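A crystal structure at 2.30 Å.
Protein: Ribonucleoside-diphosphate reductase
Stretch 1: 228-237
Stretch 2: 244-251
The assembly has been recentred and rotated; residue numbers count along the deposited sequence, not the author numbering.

Stretch 1 228-237: MDTLRAEALG
Stretch 2 244-251: SATHHEMA

Two acceptor oxygens lie unusually close in this contact: D229 OD1 and the carbonyl A245 O are 3.0 Å apart with no hydrogen bond between them. R232 reconciles the pair. Its NE donates to A245 O (3.1 Å, N-H...O angle 154°), the one hydrogen bond across the stretches, while its NH2 donates to D229 OD1 (2.8 Å, 150°) in a salt bridge within the helix, so a single guanidinium supplies a proton to each oxygen.

Residues 228-237 are helical throughout, phi -57° to -69°, psi mostly -38° to -55°, with M228 at -26°, and with i to i-4 bonds from R232 N to M228 O (2.9 Å) through G237 N to A233 O (2.9 Å); the helix extends beyond both ends. The second stretch begins extended, S244 at -172/157, A245 at -169/154 and T246 at -100/180, then folds into a type I turn from H247 to M250, where M250 N bonds H247 O at 2.6 Å. The CA of R232 lies 6.4 Å from that of A245, and the CA of D229 lies 6.7 Å from that of T246.

R232 points toward the second stretch with chi1 to chi3 m, t, m and chi4 -103°. A245 O lies at the edge of the guanidinium, near its plane, a position consistent with its bond to NE, whereas the backbone at T246 and H247 covers one face, with R232 CZ 3.6 Å from H247 N. D229 (chi1 t, chi2 44°) leaves its CA sideways, but its carboxylate comes nearer.

One helical turn after R232, the contact becomes apolar. L236 (m, t) points toward the second stretch, its CD1 3.7 Å from A245 CB and 3.5 Å from M250 CE. M250 (m, m, chi3 103°) also packs its CG 3.7 Å from R232 CD, so it touches both the aliphatic part of the arginine and the leucine. The surface buried between the two stretches, both sides summed, is 340 Å².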

# COMPACT_ATOMS: atom_id res chain seq x y z
N MET A 228 40.69 -36.03 -16.65
CA MET A 228 40.96 -37.42 -16.29
C MET A 228 42.45 -37.72 -16.25
O MET A 228 42.88 -38.63 -15.53
CB MET A 228 40.26 -38.35 -17.28
CG MET A 228 40.12 -39.78 -16.81
SD MET A 228 38.76 -40.00 -15.65
CE MET A 228 37.37 -39.67 -16.74
N ASP A 229 43.25 -36.97 -17.01
CA ASP A 229 44.69 -37.22 -17.03
C ASP A 229 45.31 -36.99 -15.66
O ASP A 229 46.21 -37.73 -15.24
CB ASP A 229 45.36 -36.33 -18.08
CG ASP A 229 46.66 -36.91 -18.60
OD1 ASP A 229 46.70 -38.12 -18.88
OD2 ASP A 229 47.64 -36.14 -18.72
N THR A 230 44.84 -35.97 -14.94
CA THR A 230 45.32 -35.74 -13.58
C THR A 230 44.88 -36.85 -12.64
O THR A 230 45.65 -37.28 -11.77
CB THR A 230 44.82 -34.39 -13.05
OG1 THR A 230 45.17 -33.35 -13.97
CG2 THR A 230 45.43 -34.08 -11.69
N LEU A 231 43.65 -37.34 -12.81
CA LEU A 231 43.15 -38.41 -11.96
C LEU A 231 43.95 -39.69 -12.15
O LEU A 231 44.30 -40.37 -11.18
CB LEU A 231 41.67 -38.65 -12.24
CG LEU A 231 40.66 -37.74 -11.54
CD1 LEU A 231 40.88 -36.28 -11.89
CD2 LEU A 231 39.24 -38.17 -11.89
N ARG A 232 44.24 -40.04 -13.41
CA ARG A 232 45.00 -41.26 -13.68
C ARG A 232 46.38 -41.20 -13.04
O ARG A 232 46.81 -42.15 -12.38
CB ARG A 232 45.11 -41.48 -15.19
CG ARG A 232 43.79 -41.80 -15.87
CD ARG A 232 44.00 -42.22 -17.31
NE ARG A 232 44.50 -41.13 -18.14
CZ ARG A 232 43.76 -40.42 -18.99
NH1 ARG A 232 42.47 -40.68 -19.15
NH2 ARG A 232 44.33 -39.45 -19.70
N ALA A 233 47.08 -40.08 -13.20
CA ALA A 233 48.39 -39.93 -12.58
C ALA A 233 48.28 -39.97 -11.06
O ALA A 233 49.07 -40.63 -10.39
CB ALA A 233 49.04 -38.62 -13.03
N GLU A 234 47.28 -39.27 -10.51
CA GLU A 234 47.08 -39.25 -9.07
C GLU A 234 46.81 -40.66 -8.53
O GLU A 234 47.50 -41.14 -7.63
CB GLU A 234 45.93 -38.30 -8.74
CG GLU A 234 45.59 -38.17 -7.27
CD GLU A 234 44.50 -37.14 -7.02
OE1 GLU A 234 44.26 -36.30 -7.91
OE2 GLU A 234 43.87 -37.18 -5.94
N ALA A 235 45.80 -41.33 -9.09
CA ALA A 235 45.40 -42.63 -8.58
C ALA A 235 46.46 -43.69 -8.85
O ALA A 235 46.88 -44.41 -7.94
CB ALA A 235 44.06 -43.05 -9.20
N LEU A 236 46.91 -43.80 -10.11
CA LEU A 236 47.86 -44.85 -10.45
C LEU A 236 49.19 -44.66 -9.74
O LEU A 236 49.79 -45.63 -9.26
CB LEU A 236 48.07 -44.90 -11.96
CG LEU A 236 46.83 -45.20 -12.79
CD1 LEU A 236 47.16 -45.03 -14.25
CD2 LEU A 236 46.30 -46.61 -12.53
N GLY A 237 49.66 -43.41 -9.65
CA GLY A 237 50.88 -43.15 -8.90
C GLY A 237 50.77 -43.56 -7.45
O GLY A 237 51.72 -44.10 -6.87
N SER A 244 52.15 -42.24 -14.66
CA SER A 244 51.43 -41.46 -15.66
C SER A 244 50.81 -42.44 -16.64
O SER A 244 51.26 -43.57 -16.78
CB SER A 244 52.35 -40.47 -16.38
OG SER A 244 51.69 -39.83 -17.45
N ALA A 245 49.76 -41.98 -17.33
CA ALA A 245 49.10 -42.84 -18.31
C ALA A 245 48.11 -42.02 -19.13
O ALA A 245 47.60 -40.99 -18.67
CB ALA A 245 48.37 -44.01 -17.62
N THR A 246 47.86 -42.49 -20.35
CA THR A 246 46.87 -41.90 -21.25
C THR A 246 45.58 -42.73 -21.20
O THR A 246 45.49 -43.73 -20.49
CB THR A 246 47.41 -41.83 -22.68
OG1 THR A 246 47.70 -43.15 -23.15
CG2 THR A 246 48.67 -40.98 -22.74
N HIS A 247 44.59 -42.30 -21.97
CA HIS A 247 43.28 -42.96 -21.95
C HIS A 247 43.36 -44.38 -22.48
O HIS A 247 43.17 -45.34 -21.72
CB HIS A 247 42.26 -42.16 -22.75
CG HIS A 247 40.94 -42.85 -22.90
ND1 HIS A 247 40.45 -43.28 -24.11
CD2 HIS A 247 40.02 -43.22 -21.97
CE1 HIS A 247 39.28 -43.87 -23.94
NE2 HIS A 247 39.00 -43.85 -22.65
N HIS A 248 43.64 -44.55 -23.78
CA HIS A 248 43.68 -45.89 -24.35
C HIS A 248 44.71 -46.78 -23.66
O HIS A 248 44.64 -48.00 -23.79
CB HIS A 248 43.97 -45.82 -25.85
CG HIS A 248 42.79 -45.36 -26.66
ND1 HIS A 248 42.65 -44.07 -27.11
CD2 HIS A 248 41.70 -46.03 -27.10
CE1 HIS A 248 41.52 -43.96 -27.79
NE2 HIS A 248 40.93 -45.14 -27.79
N GLU A 249 45.66 -46.19 -22.94
CA GLU A 249 46.55 -46.97 -22.10
C GLU A 249 45.81 -47.63 -20.94
O GLU A 249 46.33 -48.58 -20.35
CB GLU A 249 47.67 -46.07 -21.57
CG GLU A 249 48.97 -46.78 -21.27
CD GLU A 249 50.10 -45.82 -20.94
OE1 GLU A 249 50.90 -46.12 -20.03
OE2 GLU A 249 50.17 -44.75 -21.59
N MET A 250 44.61 -47.14 -20.60
CA MET A 250 43.80 -47.77 -19.57
C MET A 250 43.23 -49.11 -19.99
O MET A 250 42.74 -49.85 -19.14
CB MET A 250 42.64 -46.85 -19.17
CG MET A 250 43.05 -45.63 -18.38
SD MET A 250 43.85 -46.06 -16.83
CE MET A 250 45.55 -45.76 -17.29
N ALA A 251 43.27 -49.43 -21.29
CA ALA A 251 42.75 -50.71 -21.74
C ALA A 251 43.44 -51.87 -21.03
O ALA A 251 42.83 -52.93 -20.84
CB ALA A 251 42.92 -50.84 -23.26